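Local coordinates for protein D-alanyl-D-alanine carboxypeptidase (Streptococcus pneumoniae R6, PDB 1XP4) that probably trims the terminal D-alanine from peptidoglycan precursor peptides as a serine-type carboxypeptidase, thereby taking part in cell wall synthesis, at residues A[66-71]-A[89-94]; A[73-78]-A[105-110]; A[281-286]-A[311-316]; A[347-352]-A[369-374]. All blocks are in the same frame, centred on the assembly; numbering follows the deposited sequence.

Contact 1. Residues A[66-71]-A[89-94]; sequences VDISDY and RNYTVE
The guanidinium of Arg89 and the ring of Tyr91 are the flat groups here: Asp70 OD1 comes in at the edge of the first, Ile68 CD1 lies at the edge of the second, and the Tyr91 ring also stacks with Phe198. Asp70 OD1 forms a salt bridge with Arg89 NH2 at 2.7 Å, the carboxylate turned 81° from the guanidinium, with OD1 doing the touching. A bend at chi3 (129°) carries the arginine chain past Ile68 to that point. Asp67 runs alongside Arg89 with the same heading, an opposite charge nearby but beyond salt-bridge range. The groups belong to a two-stranded antiparallel ribbon, strand 65-67 against strand 90-92, each strand followed shortly by a helix. Val66 and Tyr91 form its hydrogen-bonded pair, with Val66 N to Tyr91 O at 2.6 Å and Tyr91 N to Val66 O at 2.9 Å; the second of these lies on a lone pair in the carbonyl plane. Beyond the strand, Ile68 N still reaches Arg89 O at 2.8 Å, from above the carbonyl plane. On the buried face shared by Val66 and Tyr91, Val66 CG2 packs against Val93 CG2 at 3.8 Å.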
loop_
_atom_site.group_PDB
_atom_site.type_symbol
_atom_site.label_atom_id
_atom_site.label_comp_id
_atom_site.label_asym_id
_atom_site.label_seq_id
_atom_site.Cartn_x
_atom_site.Cartn_y
_atom_site.Cartn_z
ATOM N N VAL A 66 1.790 -3.754 25.841
ATOM C CA VAL A 66 2.791 -4.637 25.250
ATOM C C VAL A 66 4.135 -4.472 25.949
ATOM O O VAL A 66 4.690 -3.373 25.990
ATOM C CB VAL A 66 2.989 -4.355 23.736
ATOM C CG1 VAL A 66 4.025 -5.302 23.162
ATOM C CG2 VAL A 66 1.681 -4.531 22.991
ATOM N N ASP A 67 4.642 -5.574 26.501
ATOM C CA ASP A 67 5.931 -5.588 27.194
ATOM C C ASP A 67 7.052 -5.411 26.185
ATOM O O ASP A 67 6.925 -5.773 25.019
ATOM C CB ASP A 67 6.119 -6.916 27.945
ATOM C CG ASP A 67 7.529 -7.098 28.496
ATOM O OD1 ASP A 67 7.933 -6.355 29.418
ATOM O OD2 ASP A 67 8.237 -7.997 28.001
ATOM N N ILE A 68 8.161 -4.858 26.647
ATOM C CA ILE A 68 9.300 -4.627 25.784
ATOM C C ILE A 68 10.518 -5.365 26.336
ATOM O O ILE A 68 11.225 -4.860 27.189
ATOM C CB ILE A 68 9.503 -3.108 25.651
ATOM C CG1 ILE A 68 8.298 -2.551 24.888
ATOM C CG2 ILE A 68 10.792 -2.786 24.923
ATOM C CD1 ILE A 68 8.241 -1.068 24.790
ATOM N N SER A 69 10.739 -6.576 25.834
ATOM C CA SER A 69 11.836 -7.435 26.287
ATOM C C SER A 69 13.247 -6.891 26.100
ATOM O O SER A 69 13.457 -5.881 25.430
ATOM C CB SER A 69 11.740 -8.818 25.628
ATOM O OG SER A 69 11.846 -8.728 24.221
ATOM N N ASP A 70 14.205 -7.590 26.703
ATOM C CA ASP A 70 15.612 -7.213 26.650
ATOM C C ASP A 70 16.116 -6.835 25.252
ATOM O O ASP A 70 16.657 -5.745 25.048
ATOM C CB ASP A 70 16.478 -8.346 27.203
ATOM C CG ASP A 70 16.077 -8.765 28.609
ATOM O OD1 ASP A 70 15.541 -7.920 29.367
ATOM O OD2 ASP A 70 16.324 -9.945 28.956
ATOM N N TYR A 71 15.946 -7.747 24.300
ATOM C CA TYR A 71 16.379 -7.536 22.924
ATOM C C TYR A 71 15.896 -6.213 22.322
ATOM O O TYR A 71 16.707 -5.403 21.874
ATOM C CB TYR A 71 15.939 -8.737 22.071
ATOM C CG TYR A 71 15.861 -8.521 20.571
ATOM C CD1 TYR A 71 16.861 -7.837 19.878
ATOM C CD2 TYR A 71 14.800 -9.057 19.834
ATOM C CE1 TYR A 71 16.807 -7.691 18.487
ATOM C CE2 TYR A 71 14.735 -8.922 18.446
ATOM C CZ TYR A 71 15.740 -8.238 17.777
ATOM O OH TYR A 71 15.665 -8.097 16.402
ATOM N N ARG A 89 9.319 0.212 29.278
ATOM C CA ARG A 89 9.221 -1.156 28.762
ATOM C C ARG A 89 7.819 -1.769 28.657
ATOM O O ARG A 89 7.664 -2.984 28.723
ATOM C CB ARG A 89 10.121 -2.092 29.580
ATOM C CG ARG A 89 11.612 -2.015 29.246
ATOM C CD ARG A 89 12.434 -2.484 30.441
ATOM N NE ARG A 89 13.432 -3.503 30.119
ATOM C CZ ARG A 89 13.147 -4.712 29.645
ATOM N NH1 ARG A 89 11.893 -5.057 29.425
ATOM N NH2 ARG A 89 14.111 -5.583 29.410
ATOM N N ASN A 90 6.801 -0.934 28.498
ATOM C CA ASN A 90 5.442 -1.436 28.345
ATOM C C ASN A 90 4.590 -0.345 27.724
ATOM O O ASN A 90 4.285 0.663 28.359
ATOM C CB ASN A 90 4.842 -1.862 29.685
ATOM C CG ASN A 90 3.544 -2.635 29.515
ATOM O OD1 ASN A 90 2.562 -2.113 28.982
ATOM N ND2 ASN A 90 3.538 -3.892 29.958
ATOM N N TYR A 91 4.216 -0.546 26.471
ATOM C CA TYR A 91 3.419 0.442 25.788
ATOM C C TYR A 91 2.251 -0.171 25.051
ATOM O O TYR A 91 2.191 -1.376 24.836
ATOM C CB TYR A 91 4.285 1.243 24.814
ATOM C CG TYR A 91 5.367 2.044 25.497
ATOM C CD1 TYR A 91 6.581 1.450 25.853
ATOM C CD2 TYR A 91 5.152 3.380 25.857
ATOM C CE1 TYR A 91 7.552 2.157 26.561
ATOM C CE2 TYR A 91 6.117 4.098 26.561
ATOM C CZ TYR A 91 7.311 3.477 26.914
ATOM O OH TYR A 91 8.246 4.158 27.649
ATOM N N THR A 92 1.326 0.696 24.671
ATOM C CA THR A 92 0.122 0.329 23.956
ATOM C C THR A 92 0.395 -0.086 22.509
ATOM O O THR A 92 1.351 0.383 21.884
ATOM C CB THR A 92 -0.861 1.524 23.990
ATOM O OG1 THR A 92 -1.738 1.376 25.109
ATOM C CG2 THR A 92 -1.664 1.620 22.724
ATOM N N VAL A 93 -0.441 -0.982 21.992
ATOM C CA VAL A 93 -0.325 -1.434 20.614
ATOM C C VAL A 93 -0.382 -0.189 19.729
ATOM O O VAL A 93 0.456 0.005 18.851
ATOM C CB VAL A 93 -1.502 -2.375 20.229
ATOM C CG1 VAL A 93 -1.632 -2.466 18.713
ATOM C CG2 VAL A 93 -1.276 -3.760 20.809
ATOM N N GLU A 94 -1.382 0.650 19.973
ATOM C CA GLU A 94 -1.556 1.878 19.216
ATOM C C GLU A 94 -0.313 2.747 19.353
ATOM O O GLU A 94 0.119 3.389 18.398
ATOM C CB GLU A 94 -2.790 2.640 19.720
ATOM C CG GLU A 94 -3.062 3.965 19.005
ATOM C CD GLU A 94 -4.364 4.631 19.447
ATOM O OE1 GLU A 94 -4.520 4.906 20.656
ATOM O OE2 GLU A 94 -5.235 4.887 18.586
#

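Contact 2. Residues A[73-78]-A[105-110]; sequences YQLTTN and ANSAAI
Helix 106-117 begins beside the predicted active site of this peptidase S11 enzyme, and the segment 73-78 packs on its first turn. Asn106 fits the asparagine of the (S/Y)xN motif that starts at Ser104, the predicted second active-site hydroxyl; its OD1 is hydrogen-bonded to Lys44, the predicted proton acceptor. Toward 73-78 Asn106 offers little more than its CB, at the margin, and the main contact is made one residue on and one turn on. Leu75, with CG anti to the backbone N (chi1 -175°), sends CD2 to Ile110 CD1 at 3.6 Å, the two chains crossing at about a right angle. Leu75 CB also lies 4.0 Å from Ser107 OG, a hydroxyl that is hydrogen-bonded to Pro72 O and so ties helix 106-117 to the short helix 70-74. The methyl of Thr76 lies beside Ser107, while its OG1, in the crowded position between N and carbonyl carbon (chi1 72°), turns back to Tyr73 O at 2.7 Å in the carbonyl plane. Helix 70-74 and the residues after it border helix 106-117 through Pro72, Leu75 and Thr76, and helix 93-103 packs against 106-117 at Ala108, through Leu96, Ala99 and Thr100.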
loop_
_atom_site.group_PDB
_atom_site.type_symbol
_atom_site.label_atom_id
_atom_site.label_comp_id
_atom_site.label_asym_id
_atom_site.label_seq_id
_atom_site.Cartn_x
_atom_site.Cartn_y
_atom_site.Cartn_z
ATOM N N TYR A 73 14.485 -3.743 23.919
ATOM C CA TYR A 73 14.794 -2.665 24.833
ATOM C C TYR A 73 16.239 -2.202 24.742
ATOM O O TYR A 73 16.508 -1.001 24.693
ATOM C CB TYR A 73 14.460 -3.085 26.261
ATOM C CG TYR A 73 14.911 -2.096 27.304
ATOM C CD1 TYR A 73 14.441 -0.777 27.302
ATOM C CD2 TYR A 73 15.829 -2.468 28.281
ATOM C CE1 TYR A 73 14.882 0.143 28.245
ATOM C CE2 TYR A 73 16.276 -1.561 29.228
ATOM C CZ TYR A 73 15.804 -0.259 29.207
ATOM O OH TYR A 73 16.276 0.629 30.146
ATOM N N GLN A 74 17.171 -3.144 24.721
ATOM C CA GLN A 74 18.583 -2.789 24.638
ATOM C C GLN A 74 18.903 -2.151 23.306
ATOM O O GLN A 74 19.725 -1.245 23.219
ATOM C CB GLN A 74 19.461 -4.025 24.813
ATOM C CG GLN A 74 19.682 -4.452 26.251
ATOM C CD GLN A 74 19.752 -5.961 26.387
ATOM O OE1 GLN A 74 20.082 -6.670 25.427
ATOM N NE2 GLN A 74 19.447 -6.464 27.583
ATOM N N LEU A 75 18.248 -2.636 22.264
ATOM C CA LEU A 75 18.478 -2.122 20.929
ATOM C C LEU A 75 18.308 -0.609 20.857
ATOM O O LEU A 75 18.706 0.025 19.879
ATOM C CB LEU A 75 17.520 -2.798 19.947
ATOM C CG LEU A 75 17.685 -2.488 18.463
ATOM C CD1 LEU A 75 19.084 -2.858 18.021
ATOM C CD2 LEU A 75 16.660 -3.262 17.669
ATOM N N THR A 76 17.741 -0.017 21.899
ATOM C CA THR A 76 17.513 1.416 21.870
ATOM C C THR A 76 18.499 2.284 22.631
ATOM O O THR A 76 18.528 3.494 22.421
ATOM C CB THR A 76 16.116 1.743 22.362
ATOM O OG1 THR A 76 16.046 1.537 23.778
ATOM C CG2 THR A 76 15.120 0.838 21.679
ATOM N N THR A 77 19.299 1.692 23.515
ATOM C CA THR A 77 20.270 2.480 24.268
ATOM C C THR A 77 21.498 2.736 23.415
ATOM O O THR A 77 22.087 3.815 23.470
ATOM C CB THR A 77 20.680 1.789 25.573
ATOM O OG1 THR A 77 21.080 0.439 25.301
ATOM C CG2 THR A 77 19.516 1.807 26.563
ATOM N N ASN A 78 21.901 1.746 22.631
ATOM C CA ASN A 78 23.028 1.963 21.745
ATOM C C ASN A 78 23.008 1.115 20.496
ATOM O O ASN A 78 23.680 0.086 20.394
ATOM C CB ASN A 78 24.375 1.778 22.443
ATOM C CG ASN A 78 25.539 1.909 21.466
ATOM O OD1 ASN A 78 26.226 0.931 21.166
ATOM N ND2 ASN A 78 25.738 3.117 20.939
ATOM N N ALA A 105 10.503 3.513 14.517
ATOM C CA ALA A 105 11.129 2.925 15.704
ATOM C C ALA A 105 11.184 1.402 15.559
ATOM O O ALA A 105 10.142 0.742 15.470
ATOM C CB ALA A 105 10.335 3.296 16.945
ATOM N N ASN A 106 12.391 0.843 15.547
ATOM C CA ASN A 106 12.547 -0.605 15.392
ATOM C C ASN A 106 12.076 -1.413 16.604
ATOM O O ASN A 106 11.526 -2.505 16.449
ATOM C CB ASN A 106 14.002 -0.952 15.062
ATOM C CG ASN A 106 14.453 -0.367 13.732
ATOM O OD1 ASN A 106 13.859 -0.648 12.690
ATOM N ND2 ASN A 106 15.504 0.449 13.762
ATOM N N SER A 107 12.290 -0.888 17.805
ATOM C CA SER A 107 11.845 -1.597 18.994
ATOM C C SER A 107 10.329 -1.625 19.045
ATOM O O SER A 107 9.740 -2.501 19.673
ATOM C CB SER A 107 12.412 -0.954 20.246
ATOM O OG SER A 107 13.788 -1.281 20.351
ATOM N N ALA A 108 9.695 -0.670 18.378
ATOM C CA ALA A 108 8.241 -0.648 18.310
ATOM C C ALA A 108 7.821 -1.851 17.447
ATOM O O ALA A 108 6.940 -2.627 17.820
ATOM C CB ALA A 108 7.762 0.647 17.668
ATOM N N ALA A 109 8.473 -2.003 16.298
ATOM C CA ALA A 109 8.178 -3.103 15.387
ATOM C C ALA A 109 8.400 -4.453 16.057
ATOM O O ALA A 109 7.496 -5.292 16.099
ATOM C CB ALA A 109 9.049 -3.004 14.132
ATOM N N ILE A 110 9.607 -4.658 16.574
ATOM C CA ILE A 110 9.945 -5.910 17.228
ATOM C C ILE A 110 8.946 -6.232 18.329
ATOM O O ILE A 110 8.379 -7.327 18.365
ATOM C CB ILE A 110 11.363 -5.860 17.829
ATOM C CG1 ILE A 110 12.384 -5.603 16.717
ATOM C CG2 ILE A 110 11.674 -7.166 18.539
ATOM C CD1 ILE A 110 13.813 -5.488 17.201
#

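Contact 3. Residues A[281-286]-A[311-316]; sequences RKIVQQ and EDIYLI
Lys282 and Tyr314 pack together on one face of this antiparallel ribbon. Lys282 CB sits over the Tyr314 ring in a CH-pi contact, 3.8 Å from the centroid and 29° off the normal, and CG follows above the same face, displaced toward the rim. A turn at chi3 (60°) then bends the chain so that CD passes the phenol oxygen and NZ approaches Asp312 OD2 at 3.7 Å, a long salt bridge. The other carboxylate oxygen, Asp312 OD1, accepts a hydrogen bond from Gln286 N at 2.8 Å, nearly along its C-O axis, so one aspartate serves the lysine and the end of the opposite segment. Across the ribbon, Ile283 CD1 meets Leu315 CD1 at 3.5 Å, the two side chains crossing at about a right angle, and also touches Ile313 CG2. CG1, in the crowded position between N and carbonyl carbon (chi1 59°), carries it there. What sets these side chains is the backbone: Arg281 and Leu315 exchange two hydrogen bonds, and beyond them Ile283 N binds Ile313 O at 3.1 Å while Ile313 N binds Val284 O at 3.1 Å. Ile283 and Val284 thus both face Ile313, a classic beta bulge. The ribbon of strands 278-284 and 313-318 lies in the PBP5-type C-terminal region; Phe369 of strand 368-373 packs on Ile313 and Leu315, and Val327 lies on Ile283 and Leu315.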
loop_
_atom_site.group_PDB
_atom_site.type_symbol
_atom_site.label_atom_id
_atom_site.label_comp_id
_atom_site.label_asym_id
_atom_site.label_seq_id
_atom_site.Cartn_x
_atom_site.Cartn_y
_atom_site.Cartn_z
ATOM N N ARG A 281 -11.059 9.991 -16.736
ATOM C CA ARG A 281 -12.190 10.463 -17.519
ATOM C C ARG A 281 -13.415 9.693 -17.042
ATOM O O ARG A 281 -13.377 8.470 -16.943
ATOM C CB ARG A 281 -11.957 10.213 -19.012
ATOM C CG ARG A 281 -13.005 10.880 -19.898
ATOM C CD ARG A 281 -12.746 10.700 -21.395
ATOM N NE ARG A 281 -13.743 11.419 -22.192
ATOM C CZ ARG A 281 -13.823 11.375 -23.520
ATOM N NH1 ARG A 281 -12.958 10.644 -24.214
ATOM N NH2 ARG A 281 -14.771 12.060 -24.157
ATOM N N LYS A 282 -14.492 10.408 -16.718
ATOM C CA LYS A 282 -15.715 9.760 -16.253
ATOM C C LYS A 282 -16.447 9.189 -17.460
ATOM O O LYS A 282 -16.747 9.913 -18.408
ATOM C CB LYS A 282 -16.607 10.766 -15.513
ATOM C CG LYS A 282 -17.832 10.152 -14.832
ATOM C CD LYS A 282 -18.436 11.083 -13.780
ATOM C CE LYS A 282 -18.882 12.411 -14.378
ATOM N NZ LYS A 282 -19.372 13.363 -13.341
ATOM N N ILE A 283 -16.721 7.887 -17.424
ATOM C CA ILE A 283 -17.403 7.220 -18.529
ATOM C C ILE A 283 -18.880 6.953 -18.274
ATOM O O ILE A 283 -19.688 7.002 -19.198
ATOM C CB ILE A 283 -16.726 5.875 -18.892
ATOM C CG1 ILE A 283 -16.713 4.943 -17.677
ATOM C CG2 ILE A 283 -15.328 6.131 -19.421
ATOM C CD1 ILE A 283 -16.271 3.523 -17.995
ATOM N N VAL A 284 -19.230 6.651 -17.029
ATOM C CA VAL A 284 -20.621 6.391 -16.684
ATOM C C VAL A 284 -20.998 7.211 -15.462
ATOM O O VAL A 284 -20.223 7.343 -14.515
ATOM C CB VAL A 284 -20.878 4.889 -16.393
ATOM C CG1 VAL A 284 -22.363 4.650 -16.130
ATOM C CG2 VAL A 284 -20.419 4.052 -17.568
ATOM N N GLN A 285 -22.200 7.768 -15.508
ATOM C CA GLN A 285 -22.723 8.601 -14.442
ATOM C C GLN A 285 -23.586 7.745 -13.535
ATOM O O GLN A 285 -24.272 6.831 -13.995
ATOM C CB GLN A 285 -23.576 9.709 -15.051
ATOM C CG GLN A 285 -23.446 11.059 -14.397
ATOM C CD GLN A 285 -22.860 12.082 -15.350
ATOM O OE1 GLN A 285 -22.927 11.912 -16.575
ATOM N NE2 GLN A 285 -22.290 13.157 -14.800
ATOM N N GLN A 286 -23.552 8.037 -12.242
ATOM C CA GLN A 286 -24.354 7.294 -11.292
ATOM C C GLN A 286 -25.813 7.368 -11.717
ATOM O O GLN A 286 -26.295 8.429 -12.110
ATOM C CB GLN A 286 -24.188 7.891 -9.900
ATOM C CG GLN A 286 -25.172 7.366 -8.884
ATOM C CD GLN A 286 -25.008 8.045 -7.550
ATOM O OE1 GLN A 286 -25.095 9.270 -7.455
ATOM N NE2 GLN A 286 -24.762 7.257 -6.508
ATOM N N GLU A 311 -22.665 4.525 -8.447
ATOM C CA GLU A 311 -21.656 5.491 -8.024
ATOM C C GLU A 311 -21.017 5.945 -9.321
ATOM O O GLU A 311 -21.240 5.366 -10.358
ATOM C CB GLU A 311 -20.608 4.850 -7.137
ATOM C CG GLU A 311 -21.177 4.464 -5.768
ATOM C CD GLU A 311 -20.103 3.884 -4.860
ATOM O OE1 GLU A 311 -19.014 3.587 -5.335
ATOM O OE2 GLU A 311 -20.344 3.795 -3.655
ATOM N N ASP A 312 -20.214 7.016 -9.277
ATOM C CA ASP A 312 -19.687 7.463 -10.572
ATOM C C ASP A 312 -18.465 6.579 -10.998
ATOM O O ASP A 312 -17.568 6.321 -10.215
ATOM C CB ASP A 312 -19.246 8.950 -10.412
ATOM C CG ASP A 312 -20.371 9.966 -10.747
ATOM O OD1 ASP A 312 -21.384 9.550 -11.263
ATOM O OD2 ASP A 312 -20.205 11.160 -10.515
ATOM N N ILE A 313 -18.404 6.169 -12.260
ATOM C CA ILE A 313 -17.312 5.340 -12.736
ATOM C C ILE A 313 -16.311 6.117 -13.576
ATOM O O ILE A 313 -16.680 6.797 -14.534
ATOM C CB ILE A 313 -17.856 4.147 -13.548
ATOM C CG1 ILE A 313 -18.774 3.305 -12.654
ATOM C CG2 ILE A 313 -16.705 3.294 -14.077
ATOM C CD1 ILE A 313 -19.363 2.085 -13.337
ATOM N N TYR A 314 -15.041 6.014 -13.189
ATOM C CA TYR A 314 -13.942 6.668 -13.889
ATOM C C TYR A 314 -12.917 5.620 -14.319
ATOM O O TYR A 314 -12.858 4.522 -13.756
ATOM C CB TYR A 314 -13.241 7.698 -12.989
ATOM C CG TYR A 314 -14.073 8.901 -12.614
ATOM C CD1 TYR A 314 -15.062 8.816 -11.638
ATOM C CD2 TYR A 314 -13.857 10.135 -13.226
ATOM C CE1 TYR A 314 -15.818 9.934 -11.276
ATOM C CE2 TYR A 314 -14.604 11.259 -12.875
ATOM C CZ TYR A 314 -15.582 11.152 -11.897
ATOM O OH TYR A 314 -16.317 12.262 -11.542
ATOM N N LEU A 315 -12.113 5.973 -15.318
ATOM C CA LEU A 315 -11.066 5.096 -15.835
ATOM C C LEU A 315 -9.809 5.919 -16.043
ATOM O O LEU A 315 -9.885 7.122 -16.296
ATOM C CB LEU A 315 -11.466 4.501 -17.181
ATOM C CG LEU A 315 -12.736 3.669 -17.304
ATOM C CD1 LEU A 315 -12.840 3.229 -18.726
ATOM C CD2 LEU A 315 -12.705 2.469 -16.385
ATOM N N ILE A 316 -8.654 5.272 -15.933
ATOM C CA ILE A 316 -7.397 5.964 -16.155
ATOM C C ILE A 316 -7.242 6.063 -17.668
ATOM O O ILE A 316 -7.482 5.091 -18.377
ATOM C CB ILE A 316 -6.203 5.178 -15.597
ATOM C CG1 ILE A 316 -6.456 4.798 -14.148
ATOM C CG2 ILE A 316 -4.944 6.032 -15.672
ATOM C CD1 ILE A 316 -5.268 4.135 -13.512
#

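Contact 4. Residues A[347-352]-A[369-374]; sequences GHLTYE and FEMVAD
Strands 347-350 and 369-373 run antiparallel, their axes 4.4 Å apart at closest approach and their directions 141° apart. Leu349 and Phe369 form a hydrogen-bonded pair with both bonds well formed: Leu349 N meets Phe369 O at 2.7 Å, nearly straight (172°) and in the carbonyl plane, and Phe369 N returns to Leu349 O from above that carbonyl's plane. At Gly347 and Met371 the pairing is lopsided, since Met371 N binds Gly347 O at 2.9 Å but the bond back from Gly347 N is weak. These pairings lie in a three-stranded antiparallel sheet of the PBP5-type C-terminal region, in which strand 368-373 is central, between 307-308 and 345-350. On the face that carries His348 and Glu370, the non-hydrogen-bonded pair, the two side chains lie alongside with the same heading; His348 NE2 gives Glu370 OE2 a weak hydrogen bond of 3.5 Å, the ring and carboxylate planes 39° apart. The other face holds Leu349, Phe369 and Met371, the last a selenomethionine whose bent chain brings SE to 3.8 Å from Leu349 CD1. Leu349 packs in addition on Ile313 of strand 313-318.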
loop_
_atom_site.group_PDB
_atom_site.type_symbol
_atom_site.label_atom_id
_atom_site.label_comp_id
_atom_site.label_asym_id
_atom_site.label_seq_id
_atom_site.Cartn_x
_atom_site.Cartn_y
_atom_site.Cartn_z
ATOM N N GLY A 347 -24.376 -7.256 -12.841
ATOM C CA GLY A 347 -23.400 -7.409 -13.900
ATOM C C GLY A 347 -22.161 -6.605 -13.589
ATOM O O GLY A 347 -22.069 -5.996 -12.526
ATOM N N HIS A 348 -21.208 -6.598 -14.516
ATOM C CA HIS A 348 -19.975 -5.857 -14.321
ATOM C C HIS A 348 -19.487 -5.167 -15.583
ATOM O O HIS A 348 -19.608 -5.701 -16.684
ATOM C CB HIS A 348 -18.881 -6.788 -13.789
ATOM C CG HIS A 348 -19.081 -7.200 -12.362
ATOM N ND1 HIS A 348 -19.919 -8.231 -11.988
ATOM C CD2 HIS A 348 -18.584 -6.685 -11.210
ATOM C CE1 HIS A 348 -19.930 -8.333 -10.669
ATOM N NE2 HIS A 348 -19.129 -7.404 -10.174
ATOM N N LEU A 349 -18.954 -3.961 -15.412
ATOM C CA LEU A 349 -18.400 -3.179 -16.516
ATOM C C LEU A 349 -16.895 -3.372 -16.402
ATOM O O LEU A 349 -16.290 -2.912 -15.438
ATOM C CB LEU A 349 -18.720 -1.695 -16.341
ATOM C CG LEU A 349 -19.731 -0.992 -17.247
ATOM C CD1 LEU A 349 -19.790 0.484 -16.878
ATOM C CD2 LEU A 349 -19.318 -1.145 -18.697
ATOM N N THR A 350 -16.284 -4.055 -17.363
ATOM C CA THR A 350 -14.845 -4.285 -17.298
ATOM C C THR A 350 -14.109 -3.452 -18.327
ATOM O O THR A 350 -14.547 -3.339 -19.474
ATOM C CB THR A 350 -14.497 -5.756 -17.540
ATOM O OG1 THR A 350 -14.841 -6.108 -18.887
ATOM C CG2 THR A 350 -15.265 -6.651 -16.577
ATOM N N TYR A 351 -12.989 -2.869 -17.909
ATOM C CA TYR A 351 -12.175 -2.036 -18.786
ATOM C C TYR A 351 -11.135 -2.898 -19.485
ATOM O O TYR A 351 -10.219 -3.426 -18.848
ATOM C CB TYR A 351 -11.500 -0.927 -17.962
ATOM C CG TYR A 351 -10.423 -0.123 -18.673
ATOM C CD1 TYR A 351 -10.493 0.131 -20.042
ATOM C CD2 TYR A 351 -9.357 0.423 -17.959
ATOM C CE1 TYR A 351 -9.531 0.909 -20.678
ATOM C CE2 TYR A 351 -8.392 1.204 -18.583
ATOM C CZ TYR A 351 -8.482 1.444 -19.945
ATOM O OH TYR A 351 -7.530 2.229 -20.575
ATOM N N GLU A 352 -11.285 -3.044 -20.796
ATOM C CA GLU A 352 -10.353 -3.842 -21.583
ATOM C C GLU A 352 -9.163 -2.952 -21.949
ATOM O O GLU A 352 -9.023 -2.466 -23.070
ATOM C CB GLU A 352 -11.073 -4.391 -22.824
ATOM C CG GLU A 352 -12.432 -5.010 -22.461
ATOM C CD GLU A 352 -13.238 -5.481 -23.659
ATOM O OE1 GLU A 352 -12.986 -6.602 -24.152
ATOM O OE2 GLU A 352 -14.127 -4.726 -24.109
ATOM N N PHE A 369 -16.268 -2.897 -12.750
ATOM C CA PHE A 369 -17.096 -2.162 -11.812
ATOM C C PHE A 369 -18.506 -2.741 -11.800
ATOM O O PHE A 369 -19.086 -3.013 -12.853
ATOM C CB PHE A 369 -17.102 -0.690 -12.213
ATOM C CG PHE A 369 -15.745 -0.175 -12.607
ATOM C CD1 PHE A 369 -15.283 -0.322 -13.909
ATOM C CD2 PHE A 369 -14.911 0.426 -11.666
ATOM C CE1 PHE A 369 -14.003 0.121 -14.269
ATOM C CE2 PHE A 369 -13.635 0.872 -12.014
ATOM C CZ PHE A 369 -13.179 0.719 -13.317
ATOM N N GLU A 370 -19.054 -2.938 -10.606
ATOM C CA GLU A 370 -20.387 -3.509 -10.471
ATOM C C GLU A 370 -21.510 -2.621 -10.982
ATOM O O GLU A 370 -21.524 -1.409 -10.766
ATOM C CB GLU A 370 -20.649 -3.895 -9.015
ATOM C CG GLU A 370 -19.669 -4.930 -8.492
ATOM C CD GLU A 370 -20.011 -5.432 -7.101
ATOM O OE1 GLU A 370 -20.159 -4.593 -6.180
ATOM O OE2 GLU A 370 -20.123 -6.669 -6.934
HETATM N N MSE A 371 -22.443 -3.250 -11.685
HETATM C CA MSE A 371 -23.598 -2.572 -12.240
HETATM C C MSE A 371 -24.821 -3.141 -11.547
HETATM O O MSE A 371 -25.097 -4.340 -11.592
HETATM C CB MSE A 371 -23.665 -2.785 -13.747
HETATM C CG MSE A 371 -22.532 -2.096 -14.490
HETATM SE SE MSE A 371 -22.667 -0.169 -14.495
HETATM C CE MSE A 371 -23.925 0.019 -15.936
ATOM N N VAL A 372 -25.547 -2.242 -10.908
ATOM C CA VAL A 372 -26.716 -2.567 -10.119
ATOM C C VAL A 372 -28.059 -2.534 -10.842
ATOM O O VAL A 372 -28.221 -1.857 -11.857
ATOM C CB VAL A 372 -26.740 -1.610 -8.909
ATOM C CG1 VAL A 372 -28.105 -1.545 -8.305
ATOM C CG2 VAL A 372 -25.715 -2.061 -7.893
ATOM N N ALA A 373 -29.018 -3.285 -10.305
ATOM C CA ALA A 373 -30.376 -3.336 -10.848
ATOM C C ALA A 373 -31.110 -2.103 -10.330
ATOM O O ALA A 373 -31.118 -1.857 -9.122
ATOM C CB ALA A 373 -31.076 -4.588 -10.360
ATOM N N ASP A 374 -31.736 -1.328 -11.212
ATOM C CA ASP A 374 -32.422 -0.133 -10.731
ATOM C C ASP A 374 -33.943 -0.247 -10.753
ATOM O O ASP A 374 -34.647 0.700 -11.091
ATOM C CB ASP A 374 -31.940 1.098 -11.519
ATOM C CG ASP A 374 -32.713 1.327 -12.793
ATOM O OD1 ASP A 374 -33.114 0.337 -13.439
ATOM O OD2 ASP A 374 -32.905 2.508 -13.148
#

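How the contacts relate
The four contacts fall into two pairs on opposite sides of the chain's centre, with contacts 1 and 2 about 47 to 49 Å from contacts 3 and 4, centre to centre. Contacts 1 and 2, centres 10 Å apart, share helix 70-74 and interleave along the chain; Arg89 packs on Tyr73, and Tyr71 on Ile110. Both lie in the carboxypeptidase range, and only contact 2 comes near the predicted catalytic residues. Contacts 3 and 4, centres 11 Å apart, follow in series within the PBP5-type C-terminal range, where Leu315 meets Phe369 and Val284 meets Leu349, so the two sheets face each other through apolar side chains, well away from the predicted catalytic site.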